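Local coordinates for protein putative phosphatase/phosphodiesterase MPN_349 (Mycoplasma pneumoniae M129, PDB 1T71) that probably hydrolyses phosphoester bonds, perhaps those of 2',3'-cyclic nucleotides, with the help of two bound iron ions, at residues V40-T45 with N65-G70; H72-K77 with V90-L95; S163-F168 with S198-D203; T178-H183 with T202-C207. All blocks are in the same frame, centred on the assembly; numbering follows the deposited sequence.

Overall arrangement
In this two-iron metallophosphatase fold with two mixed sheets, contacts 1 and 2 come in series along the chain before the other two, while contacts 3 and 4 interlock and end on the same part of it. Contact 1 supplies E43, the bridge between both irons. Contact 2 lies alongside it, 10 Å between centres; neighbouring strands of one sheet join them, I67 O standing 2.7 Å from V90 N. Contact 4 belongs to the other sheet and brings H183 to the iron of chain C, so contacts 1 and 4 (centres 11 Å apart) meet at that metal. Contact 3 shares T202 and D203 with contact 4, but its centre is about 19 Å from that of contact 1.

Contact 1 of 4, residues V40-T45 with N65-G70; sequences VNAENT and NYITMG. With FE (Fe (III) ion), chain B; FE (Fe (III) ion), chain C.
Two irons grip one oxygen, E43 OE1, which lies 2.2 Å from FE of chain B and 2.2 Å from FE of chain C. This bridging carboxylate sits within a beta-alpha-beta unit, in the loop that leaves the first strand, 37-41, before helix 53-62 leads to the parallel strand 66-68. Metal-binding loops at the ends of parallel strands are a hallmark of calcineurin-like phosphatases. Glutamate suits the place because one oxygen can serve both cations while the other, OE2, takes the backbone N-H of H72. The side chain bends at chi2 (138°), and OE2 comes down against the backbone of G70, 3.3 Å from its C; with no side chain there, G70 admits the carboxylate this closely. N44 also binds the iron of chain B, and D12, N71 and H183 are further ligands of the pair.

The strands are laced by alternating backbone bonds: V40 N to Y66 O, T68 N to V40 O, and A42 N to T68 O, the last pointing almost straight along the C=O. N41 has CG anti to its backbone N (chi1 179°), which sets OD1 to accept the N-H of E43 at 3.1 Å in an Asx turn, while ND2 bonds to D156 and more weakly to M69 O. The amide thus fixes the backbone N of the metal ligand itself. On the opposite face of the sheet V40 and I67 lie side by side. The M69 chain folds back through its bends at chi2 and chi3, so that its methyl CE packs tightly against A42, 2.9 Å from A42 N and 3.2 Å from A42 CB.

Contact 2 of 4, residues H72-K77 with V90-L95; sequences HTWFQK and VRPLNL
The indole of W74 has T73 CB on one face, 3.4 Å above the plane and over its centre, while P92 CD and L95 CD1 approach its six-membered end obliquely. Further aromatic rings complete its surroundings: F101 stacks with the indole and F99 meets it edge-to-face. The contact therefore belongs to an aromatic and aliphatic cluster between two loops, one following strand 66-68 and the other following strand 89-90. With chi1 at -46°, CG lies anti to the carbonyl carbon and the indole is sent across to the second loop. There CH2 comes tip to tip with P92 CD at 4.0 Å, and CZ2 reaches L95 CD1 at 3.8 Å. A broad, rigid indole can touch both aliphatic groups at once, and the proline ring offers it a fixed apolar partner.

T73 works with both of its branches. Its CG2 meets R91 CB at 4.0 Å, and OG1 lies 3.5 Å from P92 CD. R91 contributes only the base of its chain here: the guanidinium leads away, NH1 bonding in its own plane to P92 O at 3.1 Å.

T73 and W74 directly follow H72, probably the proton donor of the reaction, as in relatives. No hydrogen bond crosses between the loops, so their fit rests on shape and apolar contact: T73 OG1 is spent on G70 O, and the R91 guanidinium on P92 O and G105 O.

Contact 3 of 4, residues S163-F168 with S198-D203; sequences SEKNAF and SAYITD
Helix 162-172 packs here against the end of strand 199-201 and the turn that follows it, with K165 and N166 reaching from the helix to Y200, T202 and D203. K165 is the main link. Its chain is bent at chi2, chi3 and chi4 and curls around T202 O, with CG 3.4 Å from that oxygen, until NZ donates to it at 2.7 Å. The ammonium sits above the carbonyl plane, 34° out of it, instead of on a lone pair. From the same position NZ makes a long salt bridge to D203 OD2 at 3.5 Å. Lysine suits the place because its flexible chain can cover the distance from helix to turn and still deliver a charge to two acceptors. D203 OD2 is also bonded to T184 OG1; the positive charge nearby would be expected to keep the carboxylate ionised.

The strand belongs to the mixed sheet in which 199-201 runs parallel to its neighbour 178-182, and the helix lies over one face of that sheet, as in other alpha/beta metallophosphatases. Y200 points from this face toward the helix, CG anti to its backbone N (chi1 173°), and its long flat phenol spans the gap, OH lying 3.8 Å from K165 CB. The two side chains cross at about a right angle. N166 comes across the phenol too, its amide and the ring 63° apart in plane, with OD1 3.6 Å from Y200 CE2. Asparagine suits this position, its short amide lying across the phenol while ND2 bonds back to T162 O. Beside it, T202 OG1 is 3.6 Å from N166 ND2 and takes its hydrogen bond with D190.

Contact 4 of 4, residues T178-H183 with T202-C207; sequences TIFGTH and TDVGMC. With FE (Fe (III) ion), chain C.
V204 lays its CG2 methyl over the base of F180, 3.9 Å from F180 CB, and over the backbone of G181, 3.6 Å from G181 O. Its other methyl, CG1, is anti to the backbone N (chi1 177°). Beta-branched valine fits because its methyl fills the contact with F180 CB and the G181 backbone. Independently, V204 N donates to G181 O at 2.9 Å, a bond lying in the carbonyl plane. G181, without a side chain, lets T202 O approach to 3.2 Å from its CA.

The contact joins strand 178-182, an inner strand of the mixed sheet, to the turn that carries the chain from strand 199-201 toward 206-207. At the end of strand 178-182 lies a metal ligand: H183, with CG anti to its backbone N, binds the iron of chain C through ND1 at 2.2 Å, alongside N71 and E43. T182 just before it bonds through OG1 to D156.

D203 OD1 uses its anti lone pair for the N-H of G205, closing an Asx turn. The same oxygen accepts at 2.8 Å from water 1, which in turn takes the backbone N-H of H183 at 2.8 Å.

Contact 1 of 4, residues V40-T45 with N65-G70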
# COMPACT_ATOMS: atom_id res chain seq x y z
N VAL A 40 5.33 1.31 -3.62
CA VAL A 40 4.04 0.66 -3.77
C VAL A 40 3.83 -0.42 -2.73
O VAL A 40 4.78 -1.03 -2.24
CB VAL A 40 3.86 0.01 -5.17
CG1 VAL A 40 4.37 0.97 -6.25
CG2 VAL A 40 4.59 -1.33 -5.24
N ASN A 41 2.57 -0.63 -2.36
CA ASN A 41 2.22 -1.69 -1.42
C ASN A 41 1.88 -2.82 -2.39
O ASN A 41 1.03 -2.65 -3.26
CB ASN A 41 0.99 -1.30 -0.60
CG ASN A 41 0.58 -2.38 0.38
OD1 ASN A 41 0.35 -3.52 -0.02
ND2 ASN A 41 0.49 -2.03 1.66
N ALA A 42 2.56 -3.96 -2.26
CA ALA A 42 2.36 -5.09 -3.16
C ALA A 42 1.81 -6.34 -2.49
O ALA A 42 1.98 -7.45 -3.00
CB ALA A 42 3.68 -5.42 -3.87
N GLU A 43 1.13 -6.16 -1.37
CA GLU A 43 0.61 -7.29 -0.61
C GLU A 43 -0.36 -8.25 -1.30
O GLU A 43 -0.58 -9.35 -0.80
CB GLU A 43 -0.03 -6.79 0.69
CG GLU A 43 -1.46 -6.34 0.54
CD GLU A 43 -2.33 -6.81 1.68
OE1 GLU A 43 -3.56 -6.64 1.59
OE2 GLU A 43 -1.79 -7.37 2.67
N ASN A 44 -0.96 -7.84 -2.42
CA ASN A 44 -1.91 -8.69 -3.14
C ASN A 44 -1.43 -9.05 -4.55
O ASN A 44 -2.19 -9.56 -5.36
CB ASN A 44 -3.27 -7.99 -3.27
CG ASN A 44 -3.97 -7.81 -1.94
OD1 ASN A 44 -4.49 -8.76 -1.36
ND2 ASN A 44 -3.98 -6.58 -1.43
N THR A 45 -0.16 -8.78 -4.83
CA THR A 45 0.39 -9.02 -6.16
C THR A 45 0.18 -10.39 -6.80
O THR A 45 -0.39 -10.48 -7.89
CB THR A 45 1.90 -8.70 -6.19
OG1 THR A 45 2.10 -7.33 -5.79
CG2 THR A 45 2.45 -8.90 -7.59
N ASN A 65 10.57 1.41 -6.96
CA ASN A 65 11.81 1.52 -6.20
C ASN A 65 11.75 0.87 -4.83
O ASN A 65 12.71 0.23 -4.40
CB ASN A 65 12.20 2.98 -6.02
CG ASN A 65 12.49 3.67 -7.33
OD1 ASN A 65 13.35 3.23 -8.09
ND2 ASN A 65 11.77 4.75 -7.60
N TYR A 66 10.63 1.04 -4.14
CA TYR A 66 10.47 0.46 -2.81
C TYR A 66 9.09 -0.19 -2.64
O TYR A 66 8.13 0.20 -3.30
CB TYR A 66 10.69 1.55 -1.76
CG TYR A 66 12.12 2.04 -1.71
CD1 TYR A 66 13.10 1.31 -1.04
CD2 TYR A 66 12.51 3.20 -2.37
CE1 TYR A 66 14.43 1.72 -1.03
CE2 TYR A 66 13.84 3.62 -2.37
CZ TYR A 66 14.80 2.87 -1.70
OH TYR A 66 16.12 3.26 -1.69
N ILE A 67 9.01 -1.17 -1.75
CA ILE A 67 7.77 -1.89 -1.53
C ILE A 67 7.37 -2.03 -0.07
O ILE A 67 8.20 -2.31 0.79
CB ILE A 67 7.89 -3.31 -2.14
CG1 ILE A 67 7.90 -3.23 -3.66
CG2 ILE A 67 6.76 -4.18 -1.66
CD1 ILE A 67 8.03 -4.58 -4.34
N THR A 68 6.08 -1.82 0.21
CA THR A 68 5.54 -1.98 1.56
C THR A 68 4.51 -3.12 1.44
O THR A 68 4.05 -3.40 0.34
CB THR A 68 4.86 -0.68 2.08
OG1 THR A 68 3.83 -0.26 1.18
CG2 THR A 68 5.89 0.43 2.22
N MET A 69 4.15 -3.76 2.56
CA MET A 69 3.21 -4.87 2.50
C MET A 69 2.01 -4.77 3.45
O MET A 69 1.55 -3.67 3.76
CB MET A 69 3.96 -6.19 2.74
CG MET A 69 5.04 -6.50 1.69
SD MET A 69 4.38 -7.11 0.11
CE MET A 69 4.27 -5.73 -0.72
N GLY A 70 1.51 -5.91 3.91
CA GLY A 70 0.36 -5.90 4.79
C GLY A 70 0.04 -7.22 5.47
O GLY A 70 0.93 -7.91 5.98
FE FE B . -4.83 -5.54 0.21
FE FE C . -4.82 -6.06 3.33

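Contact 2 of 4, residues H72-K77 with V90-L95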
# COMPACT_ATOMS: atom_id res chain seq x y z
N HIS A 72 -1.20 -9.98 4.06
CA HIS A 72 -0.93 -11.15 3.24
C HIS A 72 0.54 -11.22 2.84
O HIS A 72 0.90 -11.88 1.87
CB HIS A 72 -1.81 -11.13 2.00
CG HIS A 72 -3.24 -11.49 2.28
ND1 HIS A 72 -4.30 -10.69 1.93
CD2 HIS A 72 -3.77 -12.58 2.89
CE1 HIS A 72 -5.43 -11.27 2.31
NE2 HIS A 72 -5.13 -12.42 2.89
N THR A 73 1.38 -10.55 3.61
CA THR A 73 2.82 -10.53 3.36
C THR A 73 3.47 -11.91 3.18
O THR A 73 4.33 -12.10 2.31
CB THR A 73 3.58 -9.81 4.51
OG1 THR A 73 3.16 -8.44 4.62
CG2 THR A 73 5.10 -9.86 4.27
N TRP A 74 3.05 -12.88 3.98
CA TRP A 74 3.68 -14.19 3.96
C TRP A 74 2.97 -15.33 3.24
O TRP A 74 3.30 -16.50 3.46
CB TRP A 74 3.95 -14.59 5.41
CG TRP A 74 4.58 -13.47 6.20
CD1 TRP A 74 5.92 -13.21 6.34
CD2 TRP A 74 3.89 -12.40 6.86
NE1 TRP A 74 6.10 -12.05 7.05
CE2 TRP A 74 4.87 -11.53 7.38
CE3 TRP A 74 2.54 -12.09 7.06
CZ2 TRP A 74 4.55 -10.36 8.09
CZ3 TRP A 74 2.21 -10.93 7.77
CH2 TRP A 74 3.22 -10.08 8.27
N PHE A 75 2.05 -15.02 2.34
CA PHE A 75 1.33 -16.08 1.67
C PHE A 75 2.09 -16.89 0.62
O PHE A 75 1.86 -18.10 0.50
CB PHE A 75 0.03 -15.55 1.07
CG PHE A 75 -0.95 -16.63 0.75
CD1 PHE A 75 -1.07 -17.11 -0.55
CD2 PHE A 75 -1.72 -17.20 1.76
CE1 PHE A 75 -1.95 -18.15 -0.83
CE2 PHE A 75 -2.60 -18.23 1.48
CZ PHE A 75 -2.71 -18.71 0.18
N GLN A 76 2.99 -16.27 -0.14
CA GLN A 76 3.75 -17.01 -1.15
C GLN A 76 4.97 -17.66 -0.48
O GLN A 76 6.10 -17.17 -0.59
CB GLN A 76 4.17 -16.08 -2.29
CG GLN A 76 2.97 -15.46 -3.03
CD GLN A 76 2.07 -16.49 -3.69
OE1 GLN A 76 0.86 -16.27 -3.86
NE2 GLN A 76 2.65 -17.62 -4.08
N LYS A 77 4.72 -18.79 0.19
CA LYS A 77 5.73 -19.54 0.93
C LYS A 77 6.99 -19.93 0.18
O LYS A 77 8.10 -19.84 0.72
CB LYS A 77 5.13 -20.83 1.48
CG LYS A 77 3.67 -20.77 1.82
CD LYS A 77 3.43 -20.13 3.15
CE LYS A 77 1.97 -20.30 3.50
NZ LYS A 77 1.58 -21.73 3.42
N VAL A 90 9.79 -3.55 2.67
CA VAL A 90 9.48 -3.43 4.09
C VAL A 90 8.16 -4.13 4.42
O VAL A 90 7.16 -3.97 3.72
CB VAL A 90 9.39 -1.94 4.53
CG1 VAL A 90 10.66 -1.20 4.14
CG2 VAL A 90 8.19 -1.27 3.89
N ARG A 91 8.17 -4.91 5.50
CA ARG A 91 6.98 -5.62 5.93
C ARG A 91 6.49 -4.98 7.23
O ARG A 91 7.13 -4.09 7.77
CB ARG A 91 7.28 -7.11 6.12
CG ARG A 91 8.60 -7.44 6.81
CD ARG A 91 8.57 -7.12 8.30
NE ARG A 91 9.79 -7.59 8.95
CZ ARG A 91 10.01 -7.56 10.27
NH1 ARG A 91 9.08 -7.09 11.09
NH2 ARG A 91 11.15 -8.01 10.76
N PRO A 92 5.34 -5.43 7.74
CA PRO A 92 4.85 -4.83 8.99
C PRO A 92 5.84 -4.98 10.16
O PRO A 92 6.25 -6.09 10.51
CB PRO A 92 3.53 -5.56 9.23
CG PRO A 92 3.07 -5.89 7.82
CD PRO A 92 4.35 -6.36 7.18
N LEU A 93 6.23 -3.85 10.76
CA LEU A 93 7.18 -3.82 11.89
C LEU A 93 6.53 -4.36 13.16
O LEU A 93 7.18 -4.98 14.00
CB LEU A 93 7.62 -2.36 12.13
CG LEU A 93 8.54 -2.05 13.31
CD1 LEU A 93 9.89 -2.75 13.12
CD2 LEU A 93 8.75 -0.55 13.39
N ASN A 94 5.24 -4.08 13.24
CA ASN A 94 4.31 -4.40 14.32
C ASN A 94 4.12 -5.89 14.71
O ASN A 94 3.05 -6.26 15.19
CB ASN A 94 2.97 -3.82 13.86
CG ASN A 94 2.13 -3.35 14.99
OD1 ASN A 94 2.65 -2.78 15.96
ND2 ASN A 94 0.82 -3.56 14.89
N LEU A 95 5.15 -6.72 14.53
CA LEU A 95 5.01 -8.16 14.81
C LEU A 95 5.43 -8.70 16.19
O LEU A 95 6.50 -8.39 16.69
CB LEU A 95 5.76 -8.95 13.72
CG LEU A 95 5.40 -8.60 12.27
CD1 LEU A 95 6.28 -9.40 11.31
CD2 LEU A 95 3.93 -8.89 12.01

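Contact 3 of 4, residues S163-F168 with S198-D203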
# COMPACT_ATOMS: atom_id res chain seq x y z
N SER A 163 -11.79 4.82 11.90
CA SER A 163 -11.52 5.42 13.20
C SER A 163 -10.08 5.13 13.64
O SER A 163 -9.42 6.03 14.16
CB SER A 163 -12.51 4.92 14.26
OG SER A 163 -12.28 3.55 14.56
N GLU A 164 -9.58 3.92 13.44
CA GLU A 164 -8.20 3.65 13.84
C GLU A 164 -7.24 4.47 12.97
O GLU A 164 -6.24 4.99 13.45
CB GLU A 164 -7.83 2.16 13.72
CG GLU A 164 -6.48 1.86 14.37
CD GLU A 164 -6.00 0.43 14.22
OE1 GLU A 164 -5.03 0.06 14.92
OE2 GLU A 164 -6.57 -0.33 13.41
N LYS A 165 -7.58 4.58 11.69
CA LYS A 165 -6.75 5.33 10.74
C LYS A 165 -6.62 6.80 11.14
O LYS A 165 -5.52 7.35 11.20
CB LYS A 165 -7.35 5.24 9.33
CG LYS A 165 -6.39 4.69 8.28
CD LYS A 165 -6.42 3.18 8.21
CE LYS A 165 -7.62 2.67 7.42
NZ LYS A 165 -7.43 2.79 5.94
N ASN A 166 -7.75 7.44 11.42
CA ASN A 166 -7.73 8.83 11.79
C ASN A 166 -7.18 9.08 13.20
O ASN A 166 -6.63 10.14 13.47
CB ASN A 166 -9.13 9.42 11.61
CG ASN A 166 -9.46 9.66 10.15
OD1 ASN A 166 -9.10 10.70 9.59
ND2 ASN A 166 -10.11 8.70 9.51
N ALA A 167 -7.33 8.10 14.08
CA ALA A 167 -6.79 8.25 15.43
C ALA A 167 -5.26 8.25 15.28
O ALA A 167 -4.56 8.98 15.97
CB ALA A 167 -7.23 7.10 16.31
N PHE A 168 -4.78 7.42 14.36
CA PHE A 168 -3.35 7.30 14.10
C PHE A 168 -2.86 8.64 13.52
O PHE A 168 -1.80 9.13 13.89
CB PHE A 168 -3.10 6.15 13.10
CG PHE A 168 -1.66 5.74 12.98
CD1 PHE A 168 -0.84 6.28 12.00
CD2 PHE A 168 -1.13 4.78 13.84
CE1 PHE A 168 0.49 5.87 11.86
CE2 PHE A 168 0.20 4.36 13.71
CZ PHE A 168 1.01 4.91 12.72
N SER A 198 2.21 17.55 7.19
CA SER A 198 2.39 16.18 6.73
C SER A 198 1.38 15.90 5.63
O SER A 198 0.56 16.75 5.29
CB SER A 198 2.15 15.18 7.86
OG SER A 198 3.10 15.35 8.89
N ALA A 199 1.47 14.71 5.05
CA ALA A 199 0.52 14.31 4.03
C ALA A 199 -0.29 13.17 4.66
O ALA A 199 0.27 12.31 5.33
CB ALA A 199 1.25 13.82 2.79
N TYR A 200 -1.61 13.20 4.47
CA TYR A 200 -2.47 12.16 5.02
C TYR A 200 -3.59 11.77 4.07
O TYR A 200 -4.06 12.59 3.28
CB TYR A 200 -3.14 12.62 6.33
CG TYR A 200 -4.18 11.63 6.84
CD1 TYR A 200 -3.80 10.43 7.44
CD2 TYR A 200 -5.54 11.87 6.67
CE1 TYR A 200 -4.74 9.50 7.86
CE2 TYR A 200 -6.50 10.94 7.09
CZ TYR A 200 -6.09 9.75 7.69
OH TYR A 200 -7.01 8.81 8.09
N ILE A 201 -4.01 10.51 4.16
CA ILE A 201 -5.12 9.99 3.37
C ILE A 201 -5.57 8.70 4.07
O ILE A 201 -4.76 7.84 4.41
CB ILE A 201 -4.73 9.71 1.89
CG1 ILE A 201 -5.99 9.37 1.09
CG2 ILE A 201 -3.71 8.60 1.80
CD1 ILE A 201 -5.75 9.17 -0.41
N THR A 202 -6.88 8.59 4.32
CA THR A 202 -7.41 7.42 5.01
C THR A 202 -7.08 6.13 4.28
O THR A 202 -6.71 5.14 4.91
CB THR A 202 -8.94 7.55 5.22
OG1 THR A 202 -9.19 8.67 6.08
CG2 THR A 202 -9.50 6.29 5.87
N ASP A 203 -7.20 6.14 2.95
CA ASP A 203 -6.86 4.96 2.15
C ASP A 203 -6.46 5.34 0.72
O ASP A 203 -7.20 6.03 0.02
CB ASP A 203 -8.01 3.94 2.12
CG ASP A 203 -7.52 2.53 1.82
OD1 ASP A 203 -6.88 2.33 0.75
OD2 ASP A 203 -7.76 1.62 2.65

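Contact 4 of 4, residues T178-H183 with T202-C207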
# COMPACT_ATOMS: atom_id res chain seq x y z
N THR A 178 4.63 11.43 6.09
CA THR A 178 3.35 11.00 5.54
C THR A 178 2.74 9.84 6.31
O THR A 178 3.43 8.99 6.87
CB THR A 178 3.46 10.56 4.05
OG1 THR A 178 4.10 9.28 3.97
CG2 THR A 178 4.26 11.56 3.25
N ILE A 179 1.41 9.83 6.33
CA ILE A 179 0.63 8.79 6.98
C ILE A 179 -0.36 8.35 5.90
O ILE A 179 -1.40 8.99 5.71
CB ILE A 179 -0.18 9.35 8.17
CG1 ILE A 179 0.75 9.91 9.24
CG2 ILE A 179 -1.07 8.26 8.74
CD1 ILE A 179 1.56 8.87 9.97
N PHE A 180 -0.04 7.27 5.19
CA PHE A 180 -0.93 6.77 4.14
C PHE A 180 -1.58 5.46 4.55
O PHE A 180 -0.89 4.49 4.86
CB PHE A 180 -0.17 6.54 2.82
CG PHE A 180 0.38 7.79 2.18
CD1 PHE A 180 -0.24 9.02 2.36
CD2 PHE A 180 1.49 7.72 1.34
CE1 PHE A 180 0.24 10.17 1.72
CE2 PHE A 180 1.98 8.85 0.69
CZ PHE A 180 1.35 10.08 0.88
N GLY A 181 -2.91 5.45 4.58
CA GLY A 181 -3.61 4.23 4.94
C GLY A 181 -3.82 3.33 3.72
O GLY A 181 -3.96 3.81 2.60
N THR A 182 -3.81 2.02 3.95
CA THR A 182 -4.02 1.03 2.89
C THR A 182 -4.81 -0.13 3.49
O THR A 182 -5.05 -0.16 4.70
CB THR A 182 -2.68 0.48 2.34
OG1 THR A 182 -1.85 0.03 3.42
CG2 THR A 182 -1.94 1.55 1.54
N HIS A 183 -5.23 -1.07 2.63
CA HIS A 183 -5.97 -2.28 3.03
C HIS A 183 -7.45 -2.36 2.65
O HIS A 183 -7.95 -3.46 2.42
CB HIS A 183 -5.82 -2.56 4.54
CG HIS A 183 -6.58 -3.76 5.02
ND1 HIS A 183 -6.22 -5.05 4.71
CD2 HIS A 183 -7.70 -3.86 5.79
CE1 HIS A 183 -7.07 -5.90 5.27
NE2 HIS A 183 -7.98 -5.20 5.92
N THR A 202 -6.88 8.59 4.32
CA THR A 202 -7.41 7.42 5.01
C THR A 202 -7.08 6.13 4.28
O THR A 202 -6.71 5.14 4.91
CB THR A 202 -8.94 7.55 5.22
OG1 THR A 202 -9.19 8.67 6.08
CG2 THR A 202 -9.50 6.29 5.87
N ASP A 203 -7.20 6.14 2.95
CA ASP A 203 -6.86 4.96 2.15
C ASP A 203 -6.46 5.34 0.72
O ASP A 203 -7.20 6.03 0.02
CB ASP A 203 -8.01 3.94 2.12
CG ASP A 203 -7.52 2.53 1.82
OD1 ASP A 203 -6.88 2.33 0.75
OD2 ASP A 203 -7.76 1.62 2.65
N VAL A 204 -5.28 4.90 0.31
CA VAL A 204 -4.78 5.19 -1.03
C VAL A 204 -5.60 4.48 -2.10
O VAL A 204 -5.79 5.00 -3.21
CB VAL A 204 -3.31 4.75 -1.18
CG1 VAL A 204 -2.83 4.99 -2.62
CG2 VAL A 204 -2.44 5.50 -0.19
N GLY A 205 -6.10 3.30 -1.78
CA GLY A 205 -6.87 2.56 -2.77
C GLY A 205 -6.07 1.37 -3.27
O GLY A 205 -5.02 1.05 -2.72
N MET A 206 -6.55 0.75 -4.34
CA MET A 206 -5.92 -0.43 -4.90
C MET A 206 -5.51 -0.29 -6.37
O MET A 206 -6.08 0.51 -7.12
CB MET A 206 -6.89 -1.61 -4.75
CG MET A 206 -6.59 -2.85 -5.58
SD MET A 206 -7.93 -4.09 -5.53
CE MET A 206 -9.20 -3.24 -6.44
N CYS A 207 -4.50 -1.06 -6.76
CA CYS A 207 -4.06 -1.12 -8.15
C CYS A 207 -4.35 -2.57 -8.54
O CYS A 207 -3.58 -3.47 -8.22
CB CYS A 207 -2.56 -0.82 -8.27
SG CYS A 207 -2.08 0.90 -7.91
FE FE C . -4.82 -6.06 3.33
O HOH W 1 -6.03 -0.20 0.08